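Local coordinates for protein nicotinate phosphoribosyltransferase (PDB 4HL7) that probably catalyses the ATP-coupled formation of nicotinate ribonucleotide from nicotinate and 5-phosphoribosyl 1-diphosphate, a step of NAD biosynthesis, at residues Y41-R46 with T133-I138; Q60-L65 with E102-G107; G237-V242 with T268-I273. One frame throughout, in Å; residues are numbered along the deposited sequence.

Contact 1: residues Y41-R46 with T133-I138; sequences YELIVR and TLVMAI
L43, which meets V135 and M136, is held in its sheet by backbone hydrogen bonding with I119 on strand 116-122. The contact itself is apolar. The backbones stay well apart, with the CA atoms of L43 and M136 at 8.6 Å, so side chains span the gap. L43 points from strand 41-46 toward helix 133-138. Its CG lies anti to the carbonyl carbon, beside the backbone N (chi1 -65°), and chi2 of 85° sends the CD2 branch to the helix. Between the two segments, that one methyl makes every contact of L43. It sits 3.8 Å from CG of M136 and 4.0 Å from CG1 of V135. Both partners are approached at a slant. V135 offers its CG1 methyl. M136, a selenomethionine, does its touching through CG, early in its chain. Consecutive residues of the helix thus receive the same methyl.

Around this point the helix packs on one face of the antiparallel sheet. V135 also touches I119, and M136 touches I375 on strand 372-380, so the two reach the strands flanking 38-46. L43 itself touches I121 and I375, which places its side chain among apolar groups from both flanking strands. All three touching residues are buried. Their side chains carry no hydrogen-bonding groups, so close packing and exclusion of water hold this small helix-on-sheet interface together, without a directional bond to fix its register.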
ATOM      1  N   TYR A  41      -6.785 -12.151   6.209  1.00 17.32           N
ATOM      2  CA  TYR A  41      -5.449 -11.613   5.844  1.00 16.04           C
ATOM      3  C   TYR A  41      -4.412 -12.289   6.677  1.00 17.66           C
ATOM      4  O   TYR A  41      -4.679 -12.640   7.863  1.00 16.43           O
ATOM      5  CB  TYR A  41      -5.318 -10.146   6.204  1.00 16.64           C
ATOM      6  CG  TYR A  41      -6.278  -9.170   5.505  1.00 17.34           C
ATOM      7  CD1 TYR A  41      -5.945  -8.588   4.274  1.00 17.27           C
ATOM      8  CD2 TYR A  41      -7.572  -8.916   6.039  1.00 18.80           C
ATOM      9  CE1 TYR A  41      -6.801  -7.640   3.664  1.00 17.29           C
ATOM     10  CE2 TYR A  41      -8.444  -8.001   5.425  1.00 16.87           C
ATOM     11  CZ  TYR A  41      -8.074  -7.391   4.229  1.00 17.32           C
ATOM     12  OH  TYR A  41      -8.966  -6.470   3.639  1.00 17.59           O
ATOM     13  N   GLU A  42      -3.179 -12.361   6.135  1.00 15.89           N
ATOM     14  CA  GLU A  42      -2.077 -12.946   6.889  1.00 18.34           C
ATOM     15  C   GLU A  42      -0.879 -12.037   6.851  1.00 18.82           C
ATOM     16  O   GLU A  42      -0.476 -11.591   5.771  1.00 18.60           O
ATOM     17  CB  GLU A  42      -1.664 -14.324   6.325  1.00 18.83           C
ATOM     18  CG  GLU A  42      -2.752 -15.380   6.462  1.00 18.94           C
ATOM     19  CD  GLU A  42      -3.041 -15.751   7.936  1.00 21.72           C
ATOM     20  OE1 GLU A  42      -4.125 -16.366   8.157  1.00 20.86           O
ATOM     21  OE2 GLU A  42      -2.172 -15.506   8.836  1.00 22.92           O
ATOM     22  N   LEU A  43      -0.300 -11.779   8.016  1.00 19.81           N
ATOM     23  CA  LEU A  43       0.882 -10.948   8.031  1.00 23.47           C
ATOM     24  C   LEU A  43       2.003 -11.755   8.586  1.00 26.55           C
ATOM     25  O   LEU A  43       1.824 -12.550   9.507  1.00 29.52           O
ATOM     26  CB  LEU A  43       0.712  -9.691   8.888  1.00 26.65           C
ATOM     27  CG  LEU A  43      -0.324  -8.657   8.434  1.00 29.08           C
ATOM     28  CD1 LEU A  43      -1.688  -9.071   8.974  1.00 31.89           C
ATOM     29  CD2 LEU A  43       0.024  -7.241   8.889  1.00 29.86           C
ATOM     30  N   ILE A  44       3.184 -11.542   8.043  1.00 25.88           N
ATOM     31  CA  ILE A  44       4.340 -12.238   8.589  1.00 27.74           C
ATOM     32  C   ILE A  44       5.455 -11.230   8.811  1.00 29.59           C
ATOM     33  O   ILE A  44       5.697 -10.377   7.969  1.00 25.73           O
ATOM     34  CB  ILE A  44       4.774 -13.442   7.706  1.00 30.15           C
ATOM     35  CG1 ILE A  44       6.171 -13.925   8.146  1.00 32.22           C
ATOM     36  CG2 ILE A  44       4.611 -13.106   6.227  1.00 35.19           C
ATOM     37  CD1 ILE A  44       6.488 -15.306   7.668  1.00 35.46           C
ATOM     38  N   VAL A  45       6.014 -11.264  10.014  1.00 29.36           N
ATOM     39  CA  VAL A  45       7.168 -10.477  10.348  1.00 32.70           C
ATOM     40  C   VAL A  45       8.353 -11.420  10.347  1.00 38.69           C
ATOM     41  O   VAL A  45       8.356 -12.397  11.085  1.00 39.78           O
ATOM     42  CB  VAL A  45       6.988  -9.837  11.749  1.00 35.03           C
ATOM     43  CG1 VAL A  45       8.167  -8.939  12.100  1.00 36.47           C
ATOM     44  CG2 VAL A  45       5.675  -9.048  11.816  1.00 33.01           C
ATOM     45  N   ARG A  46       9.356 -11.118   9.523  1.00 45.37           N
ATOM     46  CA  ARG A  46      10.571 -11.966   9.396  1.00 52.45           C
ATOM     47  C   ARG A  46      11.832 -11.290   9.978  1.00 54.84           C
ATOM     48  O   ARG A  46      11.835 -10.072  10.238  1.00 45.64           O
ATOM     49  CB  ARG A  46      10.799 -12.368   7.916  1.00 55.50           C
ATOM     50  N   THR A 133      -2.950  -1.257   7.466  1.00 15.34           N
ATOM     51  CA  THR A 133      -1.854  -0.279   7.675  1.00 15.50           C
ATOM     52  C   THR A 133      -1.723   0.066   9.137  1.00 15.94           C
ATOM     53  O   THR A 133      -0.680   0.541   9.539  1.00 17.71           O
ATOM     54  CB  THR A 133      -1.892   1.015   6.795  1.00 16.24           C
ATOM     55  OG1 THR A 133      -2.902   1.920   7.221  1.00 15.65           O
ATOM     56  CG2 THR A 133      -2.019   0.638   5.288  1.00 16.67           C
ATOM     57  N   LEU A 134      -2.826  -0.047   9.906  1.00 15.52           N
ATOM     58  CA  LEU A 134      -2.750   0.231  11.345  1.00 16.36           C
ATOM     59  C   LEU A 134      -1.873  -0.828  12.008  1.00 17.32           C
ATOM     60  O   LEU A 134      -1.028  -0.514  12.857  1.00 17.67           O
ATOM     61  CB  LEU A 134      -4.144   0.221  12.004  1.00 18.22           C
ATOM     62  CG  LEU A 134      -5.135   1.210  11.395  1.00 16.74           C
ATOM     63  CD1 LEU A 134      -6.554   0.993  11.958  1.00 17.61           C
ATOM     64  CD2 LEU A 134      -4.639   2.643  11.558  1.00 19.12           C
ATOM     65  N   VAL A 135      -2.110  -2.088  11.648  1.00 16.40           N
ATOM     66  CA  VAL A 135      -1.329  -3.176  12.229  1.00 17.44           C
ATOM     67  C   VAL A 135       0.121  -3.050  11.766  1.00 18.19           C
ATOM     68  O   VAL A 135       1.024  -3.178  12.560  1.00 18.74           O
ATOM     69  CB  VAL A 135      -1.927  -4.589  11.897  1.00 17.29           C
ATOM     70  CG1 VAL A 135      -0.987  -5.713  12.395  1.00 18.15           C
ATOM     71  CG2 VAL A 135      -3.328  -4.754  12.525  1.00 17.99           C
HETATM   72  N   MSE A 136       0.350  -2.753  10.487  1.00 17.31           N
HETATM   73  CA  MSE A 136       1.778  -2.647   9.998  1.00 17.43           C
HETATM   74  C   MSE A 136       2.481  -1.542  10.704  1.00 18.22           C
HETATM   75  O   MSE A 136       3.593  -1.739  11.147  1.00 17.76           O
HETATM   76  CB  MSE A 136       1.795  -2.505   8.464  1.00 17.63           C
HETATM   77  CG  MSE A 136       1.346  -3.818   7.910  1.00 18.58           C
HETATM   78 SE   MSE A 136       1.181  -3.587   5.943  1.00 23.88          SE
HETATM   79  CE  MSE A 136       3.113  -3.475   5.530  1.00 20.84           C
ATOM     80  N   ALA A 137       1.791  -0.394  10.926  1.00 19.27           N
ATOM     81  CA  ALA A 137       2.391   0.804  11.590  1.00 17.90           C
ATOM     82  C   ALA A 137       2.708   0.554  13.039  1.00 19.19           C
ATOM     83  O   ALA A 137       3.729   1.048  13.583  1.00 17.95           O
ATOM     84  CB  ALA A 137       1.506   2.039  11.444  1.00 18.94           C
ATOM     85  N   ILE A 138       1.831  -0.235  13.657  1.00 19.02           N
ATOM     86  CA  ILE A 138       2.001  -0.614  15.040  1.00 20.68           C
ATOM     87  C   ILE A 138       3.213  -1.547  15.157  1.00 19.86           C
ATOM     88  O   ILE A 138       4.051  -1.331  15.986  1.00 20.25           O
ATOM     89  CB  ILE A 138       0.717  -1.345  15.549  1.00 19.72           C
ATOM     90  CG1 ILE A 138      -0.370  -0.298  15.916  1.00 19.52           C
ATOM     91  CG2 ILE A 138       1.061  -2.234  16.774  1.00 20.42           C
ATOM     92  CD1 ILE A 138      -1.779  -0.925  16.009  1.00 19.27           C
TER

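Contact 2: residues Q60-L65 with E102-G107; sequences QEIAHL and EQVEMG
I62 projects from helix 60-64 toward V104 and M106 on strand 104-107. The selenomethionine methyl of M106 lies beside much of its side chain. At the base, CB of I62 is 4.0 Å from CE of M106. The CG2 branch has two neighbours: it lies 4.0 Å from CG1 of V104, crossing it at an angle, and equally far from CE of M106. CG1 is slightly farther from CE, at 4.2 Å. The extended chain (chi2 -170°) then carries CD1 outward, and this tip makes the closest contact, 3.5 Å from CE of M106. The two long side chains therefore reach toward each other, tip to tip. On the strand side, a bend at chi3 of M106 brings CE back to I62.

M106 also touches L55 and I58, so it lies along helix 52-64. V104 and M106 both rest on I119 of the adjacent strand 116-122. Y131 touches V104, and V135 touches I62, both from helix 131-147. Helix 52-64 thus packs beside helix 131-147 and against 104-109, an edge strand of the antiparallel sheet.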
ATOM      1  N   GLN A  60      -1.005  -5.213  22.980  1.00 29.66           N
ATOM      2  CA  GLN A  60      -1.621  -4.145  23.724  1.00 31.34           C
ATOM      3  C   GLN A  60      -2.132  -3.073  22.759  1.00 29.07           C
ATOM      4  O   GLN A  60      -3.224  -2.538  22.928  1.00 29.07           O
ATOM      5  CB  GLN A  60      -0.631  -3.574  24.735  1.00 36.27           C
ATOM      6  CG  GLN A  60      -1.137  -2.344  25.459  1.00 40.93           C
ATOM      7  CD  GLN A  60      -0.155  -1.887  26.513  1.00 46.59           C
ATOM      8  OE1 GLN A  60       0.943  -2.440  26.627  1.00 52.37           O
ATOM      9  NE2 GLN A  60      -0.544  -0.891  27.302  1.00 50.07           N
ATOM     10  N   GLU A  61      -1.306  -2.746  21.768  1.00 27.95           N
ATOM     11  CA  GLU A  61      -1.637  -1.728  20.782  1.00 28.69           C
ATOM     12  C   GLU A  61      -2.762  -2.138  19.926  1.00 24.85           C
ATOM     13  O   GLU A  61      -3.594  -1.294  19.582  1.00 25.02           O
ATOM     14  CB  GLU A  61      -0.428  -1.448  19.897  1.00 29.05           C
ATOM     15  CG  GLU A  61       0.700  -0.885  20.742  1.00 31.66           C
ATOM     16  CD  GLU A  61       0.342   0.470  21.321  1.00 36.00           C
ATOM     17  OE1 GLU A  61      -0.478   1.196  20.710  1.00 36.43           O
ATOM     18  OE2 GLU A  61       0.901   0.826  22.368  1.00 38.60           O
ATOM     19  N   ILE A  62      -2.791  -3.434  19.538  1.00 25.81           N
ATOM     20  CA  ILE A  62      -3.826  -3.941  18.648  1.00 25.11           C
ATOM     21  C   ILE A  62      -5.127  -3.916  19.418  1.00 24.26           C
ATOM     22  O   ILE A  62      -6.109  -3.390  18.953  1.00 23.65           O
ATOM     23  CB  ILE A  62      -3.485  -5.323  18.005  1.00 27.44           C
ATOM     24  CG1 ILE A  62      -2.286  -5.145  17.047  1.00 30.34           C
ATOM     25  CG2 ILE A  62      -4.684  -5.883  17.252  1.00 27.70           C
ATOM     26  CD1 ILE A  62      -1.949  -6.330  16.156  1.00 32.42           C
ATOM     27  N   ALA A  63      -5.081  -4.345  20.679  1.00 26.21           N
ATOM     28  CA  ALA A  63      -6.274  -4.275  21.549  1.00 26.06           C
ATOM     29  C   ALA A  63      -6.794  -2.856  21.649  1.00 24.84           C
ATOM     30  O   ALA A  63      -8.004  -2.588  21.582  1.00 25.58           O
ATOM     31  CB  ALA A  63      -5.955  -4.834  22.952  1.00 28.05           C
ATOM     32  N   HIS A  64      -5.883  -1.927  21.807  1.00 25.87           N
ATOM     33  CA  HIS A  64      -6.229  -0.539  21.772  1.00 26.45           C
ATOM     34  C   HIS A  64      -6.995  -0.026  20.541  1.00 27.07           C
ATOM     35  O   HIS A  64      -7.815   0.893  20.672  1.00 26.18           O
ATOM     36  CB  HIS A  64      -4.966   0.254  22.002  1.00 28.29           C
ATOM     37  CG  HIS A  64      -5.220   1.704  22.190  1.00 33.61           C
ATOM     38  ND1 HIS A  64      -5.730   2.211  23.358  1.00 37.84           N
ATOM     39  CD2 HIS A  64      -5.075   2.780  21.311  1.00 36.41           C
ATOM     40  CE1 HIS A  64      -5.871   3.541  23.223  1.00 38.08           C
ATOM     41  NE2 HIS A  64      -5.476   3.887  21.962  1.00 37.55           N
ATOM     42  N   LEU A  65      -6.799  -0.636  19.343  1.00 24.70           N
ATOM     43  CA  LEU A  65      -7.642  -0.276  18.187  1.00 24.04           C
ATOM     44  C   LEU A  65      -9.155  -0.354  18.488  1.00 22.60           C
ATOM     45  O   LEU A  65      -9.931   0.360  17.854  1.00 23.86           O
ATOM     46  CB  LEU A  65      -7.318  -1.144  16.945  1.00 21.76           C
ATOM     47  CG  LEU A  65      -5.856  -0.999  16.483  1.00 21.48           C
ATOM     48  CD1 LEU A  65      -5.629  -1.927  15.318  1.00 19.87           C
ATOM     49  CD2 LEU A  65      -5.581   0.459  16.143  1.00 23.13           C
ATOM     50  N   GLU A 102     -12.142 -10.569  18.472  1.00 27.30           N
ATOM     51  CA  GLU A 102     -12.825 -11.495  17.576  1.00 28.62           C
ATOM     52  C   GLU A 102     -12.102 -11.620  16.224  1.00 25.41           C
ATOM     53  O   GLU A 102     -12.264 -12.611  15.542  1.00 29.00           O
ATOM     54  CB  GLU A 102     -14.263 -11.034  17.288  1.00 30.84           C
ATOM     55  CG  GLU A 102     -15.255 -11.312  18.401  1.00 38.72           C
ATOM     56  CD  GLU A 102     -15.192 -12.754  18.883  1.00 43.00           C
ATOM     57  OE1 GLU A 102     -14.902 -12.975  20.083  1.00 50.70           O
ATOM     58  OE2 GLU A 102     -15.402 -13.660  18.050  1.00 42.59           O
ATOM     59  N   GLN A 103     -11.392 -10.577  15.827  1.00 21.79           N
ATOM     60  CA  GLN A 103     -10.904 -10.462  14.431  1.00 20.60           C
ATOM     61  C   GLN A 103      -9.426 -10.732  14.283  1.00 20.48           C
ATOM     62  O   GLN A 103      -8.956 -11.007  13.180  1.00 20.54           O
ATOM     63  CB  GLN A 103     -11.196  -9.058  13.918  1.00 18.81           C
ATOM     64  CG  GLN A 103     -12.695  -8.824  13.736  1.00 19.52           C
ATOM     65  CD  GLN A 103     -13.088  -7.347  13.687  1.00 19.74           C
ATOM     66  OE1 GLN A 103     -12.426  -6.461  14.255  1.00 21.02           O
ATOM     67  NE2 GLN A 103     -14.185  -7.080  13.012  1.00 19.13           N
ATOM     68  N   VAL A 104      -8.671 -10.592  15.365  1.00 20.62           N
ATOM     69  CA  VAL A 104      -7.220 -10.693  15.229  1.00 21.96           C
ATOM     70  C   VAL A 104      -6.689 -11.835  16.087  1.00 23.79           C
ATOM     71  O   VAL A 104      -7.048 -11.930  17.277  1.00 25.36           O
ATOM     72  CB  VAL A 104      -6.551  -9.352  15.576  1.00 20.94           C
ATOM     73  CG1 VAL A 104      -5.012  -9.411  15.422  1.00 20.77           C
ATOM     74  CG2 VAL A 104      -7.145  -8.258  14.702  1.00 21.88           C
ATOM     75  N   GLU A 105      -5.867 -12.706  15.484  1.00 22.61           N
ATOM     76  CA  GLU A 105      -5.086 -13.724  16.235  1.00 27.32           C
ATOM     77  C   GLU A 105      -3.621 -13.502  15.965  1.00 26.97           C
ATOM     78  O   GLU A 105      -3.238 -13.122  14.854  1.00 26.35           O
ATOM     79  CB  GLU A 105      -5.369 -15.130  15.754  1.00 29.68           C
ATOM     80  CG  GLU A 105      -6.780 -15.599  15.908  1.00 37.72           C
ATOM     81  CD  GLU A 105      -6.879 -17.107  15.730  1.00 44.63           C
ATOM     82  OE1 GLU A 105      -5.992 -17.717  15.079  1.00 50.02           O
ATOM     83  OE2 GLU A 105      -7.845 -17.677  16.237  1.00 49.56           O
HETATM   84  N   MSE A 106      -2.779 -13.789  16.936  1.00 27.50           N
HETATM   85  CA  MSE A 106      -1.356 -13.723  16.639  1.00 28.24           C
HETATM   86  C   MSE A 106      -0.610 -14.669  17.493  1.00 30.72           C
HETATM   87  O   MSE A 106      -1.107 -15.089  18.531  1.00 27.51           O
HETATM   88  CB  MSE A 106      -0.881 -12.314  16.865  1.00 29.84           C
HETATM   89  CG  MSE A 106      -1.135 -11.840  18.298  1.00 37.84           C
HETATM   90 SE   MSE A 106      -0.693  -9.905  18.220  1.00 57.75          SE
HETATM   91  CE  MSE A 106      -2.511  -9.153  18.160  1.00 40.61           C
ATOM     92  N   GLY A 107       0.579 -15.038  17.034  1.00 31.32           N
ATOM     93  CA  GLY A 107       1.446 -15.980  17.771  1.00 32.91           C
ATOM     94  C   GLY A 107       2.810 -16.103  17.109  1.00 35.42           C
ATOM     95  O   GLY A 107       3.094 -15.466  16.080  1.00 31.33           O
TER

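Contact 3: residues G237-V242 with T268-I273; sequences GHQALV and TDTLTI
Q239 reaches from helix 237-241 to T270 and L271 in the loop 268-273. Van der Waals contact is all that joins the two segments. NE2 of Q239 lies 4.0 Å from CG2 of T270 and 4.1 Å from CD2 of L271. The side chain is extended beyond CG (chi2 165°). This carries the amide about halfway across the 10.7 Å between the CA atoms of Q239 and T270, and methyls from the loop meet it there. Q239 slides past both partners, which run in the opposite direction. In T270, chi1 of -58° sets OG1 beside the backbone N and CG2 anti to it, which brings the methyl to Q239. L271 does not aim its CB at the helix, but its end swings nearer.

The polar bonds lead out of the contact. OE1 of Q239 accepts from N of A386, and NE2 is also hydrogen-bonded beyond the two segments. The buried amide is therefore satisfied, although its NE2 faces methyl groups here. In the loop, OD1 of D269 hydrogen-bonds to NE2 of H232, the predicted autophosphorylation site, which is unmodified in this structure.

The loop follows strand 265-267, an end strand of the parallel sheet, consistent with the alpha/beta barrel of this family, and leads into helix 273-279. T270 lies against helix 232-241, while L406 of helix 400-409 touches both Q239 and L271, and helix 247-258 adds S247 at Q239 and Q248 at L271.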
ATOM      1  N   GLY A 237      -9.668 -10.221  -4.400  1.00 15.45           N
ATOM      2  CA  GLY A 237     -10.970 -10.655  -3.826  1.00 13.83           C
ATOM      3  C   GLY A 237     -11.948 -11.092  -4.924  1.00 14.64           C
ATOM      4  O   GLY A 237     -12.730 -12.017  -4.751  1.00 14.80           O
ATOM      5  N   HIS A 238     -11.935 -10.396  -6.060  1.00 11.63           N
ATOM      6  CA  HIS A 238     -12.820 -10.797  -7.183  1.00 14.03           C
ATOM      7  C   HIS A 238     -12.593 -12.169  -7.729  1.00 13.37           C
ATOM      8  O   HIS A 238     -13.470 -12.731  -8.387  1.00 13.58           O
ATOM      9  CB  HIS A 238     -12.856  -9.720  -8.288  1.00 12.19           C
ATOM     10  CG  HIS A 238     -13.744  -8.545  -7.915  1.00 13.13           C
ATOM     11  ND1 HIS A 238     -13.325  -7.567  -7.087  1.00 14.96           N
ATOM     12  CD2 HIS A 238     -15.106  -8.306  -8.140  1.00 14.53           C
ATOM     13  CE1 HIS A 238     -14.343  -6.685  -6.862  1.00 13.05           C
ATOM     14  NE2 HIS A 238     -15.432  -7.137  -7.512  1.00 14.22           N
ATOM     15  N   GLN A 239     -11.431 -12.760  -7.458  1.00 12.58           N
ATOM     16  CA  GLN A 239     -11.175 -14.185  -7.836  1.00 13.54           C
ATOM     17  C   GLN A 239     -12.072 -15.172  -7.117  1.00 13.82           C
ATOM     18  O   GLN A 239     -12.223 -16.328  -7.529  1.00 15.15           O
ATOM     19  CB  GLN A 239      -9.684 -14.570  -7.586  1.00 13.72           C
ATOM     20  CG  GLN A 239      -8.728 -13.755  -8.444  1.00 14.03           C
ATOM     21  CD  GLN A 239      -7.291 -13.875  -7.937  1.00 14.83           C
ATOM     22  OE1 GLN A 239      -7.006 -14.741  -7.130  1.00 14.41           O
ATOM     23  NE2 GLN A 239      -6.392 -12.986  -8.397  1.00 13.60           N
ATOM     24  N   ALA A 240     -12.596 -14.741  -5.995  1.00 13.01           N
ATOM     25  CA  ALA A 240     -13.551 -15.523  -5.227  1.00 13.46           C
ATOM     26  C   ALA A 240     -15.016 -15.159  -5.558  1.00 15.57           C
ATOM     27  O   ALA A 240     -15.921 -16.015  -5.408  1.00 18.45           O
ATOM     28  CB  ALA A 240     -13.310 -15.331  -3.720  1.00 14.23           C
ATOM     29  N   LEU A 241     -15.252 -13.928  -5.985  1.00 14.92           N
ATOM     30  CA  LEU A 241     -16.612 -13.409  -6.088  1.00 14.26           C
ATOM     31  C   LEU A 241     -17.232 -13.608  -7.496  1.00 13.91           C
ATOM     32  O   LEU A 241     -18.502 -13.689  -7.609  1.00 14.35           O
ATOM     33  CB  LEU A 241     -16.611 -11.886  -5.768  1.00 14.70           C
ATOM     34  CG  LEU A 241     -16.063 -11.557  -4.372  1.00 17.71           C
ATOM     35  CD1 LEU A 241     -16.022 -10.046  -4.213  1.00 17.71           C
ATOM     36  CD2 LEU A 241     -17.031 -12.138  -3.386  1.00 16.00           C
ATOM     37  N   VAL A 242     -16.391 -13.691  -8.531  1.00 13.33           N
ATOM     38  CA  VAL A 242     -16.888 -14.011  -9.898  1.00 12.62           C
ATOM     39  C   VAL A 242     -16.026 -15.125 -10.459  1.00 13.21           C
ATOM     40  O   VAL A 242     -15.167 -15.628  -9.777  1.00 12.08           O
ATOM     41  CB  VAL A 242     -16.825 -12.749 -10.831  1.00 13.96           C
ATOM     42  CG1 VAL A 242     -17.759 -11.667 -10.220  1.00 15.67           C
ATOM     43  CG2 VAL A 242     -15.384 -12.129 -10.957  1.00 11.92           C
ATOM     44  N   THR A 268      -1.344  -2.934 -12.204  1.00 16.94           N
ATOM     45  CA  THR A 268      -1.415  -3.746 -13.417  1.00 17.24           C
ATOM     46  C   THR A 268      -0.902  -5.142 -13.226  1.00 17.82           C
ATOM     47  O   THR A 268      -0.982  -6.007 -14.182  1.00 18.05           O
ATOM     48  CB  THR A 268      -0.590  -3.061 -14.568  1.00 16.51           C
ATOM     49  OG1 THR A 268       0.788  -3.082 -14.181  1.00 16.13           O
ATOM     50  CG2 THR A 268      -1.022  -1.654 -14.766  1.00 16.52           C
ATOM     51  N   ASP A 269      -0.398  -5.448 -12.023  1.00 16.14           N
ATOM     52  CA  ASP A 269       0.322  -6.675 -11.827  1.00 17.64           C
ATOM     53  C   ASP A 269      -0.303  -7.619 -10.782  1.00 18.96           C
ATOM     54  O   ASP A 269       0.394  -8.438 -10.197  1.00 21.66           O
ATOM     55  CB  ASP A 269       1.811  -6.383 -11.401  1.00 20.56           C
ATOM     56  CG  ASP A 269       1.918  -5.670 -10.038  1.00 21.85           C
ATOM     57  OD1 ASP A 269       0.974  -4.948  -9.630  1.00 20.04           O
ATOM     58  OD2 ASP A 269       2.985  -5.828  -9.374  1.00 23.48           O
ATOM     59  N   THR A 270      -1.604  -7.566 -10.600  1.00 15.05           N
ATOM     60  CA  THR A 270      -2.220  -8.597  -9.774  1.00 16.30           C
ATOM     61  C   THR A 270      -1.996  -9.952 -10.432  1.00 15.37           C
ATOM     62  O   THR A 270      -1.713 -10.969  -9.787  1.00 16.31           O
ATOM     63  CB  THR A 270      -3.723  -8.373  -9.664  1.00 14.15           C
ATOM     64  OG1 THR A 270      -3.997  -7.076  -9.102  1.00 16.47           O
ATOM     65  CG2 THR A 270      -4.364  -9.508  -8.785  1.00 17.14           C
ATOM     66  N   LEU A 271      -2.082  -9.952 -11.764  1.00 16.73           N
ATOM     67  CA  LEU A 271      -1.857 -11.143 -12.559  1.00 16.82           C
ATOM     68  C   LEU A 271      -0.574 -10.904 -13.359  1.00 20.82           C
ATOM     69  O   LEU A 271       0.517 -11.072 -12.786  1.00 24.25           O
ATOM     70  CB  LEU A 271      -3.065 -11.409 -13.489  1.00 16.49           C
ATOM     71  CG  LEU A 271      -4.346 -11.590 -12.643  1.00 16.52           C
ATOM     72  CD1 LEU A 271      -5.567 -11.631 -13.525  1.00 15.70           C
ATOM     73  CD2 LEU A 271      -4.286 -12.919 -11.860  1.00 19.61           C
ATOM     74  N   THR A 272      -0.674 -10.516 -14.642  1.00 16.31           N
ATOM     75  CA  THR A 272       0.555 -10.100 -15.383  1.00 17.82           C
ATOM     76  C   THR A 272       0.196  -8.881 -16.247  1.00 18.09           C
ATOM     77  O   THR A 272      -0.972  -8.634 -16.527  1.00 15.54           O
ATOM     78  CB  THR A 272       1.088 -11.148 -16.298  1.00 18.17           C
ATOM     79  OG1 THR A 272       0.087 -11.471 -17.280  1.00 20.17           O
ATOM     80  CG2 THR A 272       1.558 -12.442 -15.489  1.00 20.89           C
ATOM     81  N   ILE A 273       1.208  -8.207 -16.782  1.00 17.06           N
ATOM     82  CA  ILE A 273       0.929  -7.076 -17.681  1.00 16.97           C
ATOM     83  C   ILE A 273       0.127  -7.530 -18.904  1.00 16.55           C
ATOM     84  O   ILE A 273      -0.843  -6.829 -19.300  1.00 16.39           O
ATOM     85  CB  ILE A 273       2.216  -6.325 -18.078  1.00 20.45           C
ATOM     86  CG1 ILE A 273       1.909  -4.996 -18.824  1.00 19.65           C
ATOM     87  CG2 ILE A 273       3.117  -7.220 -18.916  1.00 22.61           C
ATOM     88  CD1 ILE A 273       0.956  -4.071 -18.118  1.00 19.74           C
TER

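Contacts 1 and 2 belong to one packed layer in the N-terminal domain. Their centres are 11 Å apart. V135 joins them: its CG1, used in contact 1, also lies 3.9 Å from CD1 of I62. Farther along the same helix, CG2 of I138 is 3.5 Å from CB of E61. Each joins a helix to a strand of the antiparallel sheet. Contact 3 lies in the barrel-type part of the chain, by the parallel strands. Its nearest atoms are about 9 Å from contact 1 and about 17 Å from contact 2. On the side of contact 1, OH of Y41 hydrogen-bonds to E233, the sequence neighbour of H232, the predicted phosphorylation site, which hydrogen-bonds to D269 in contact 3's loop.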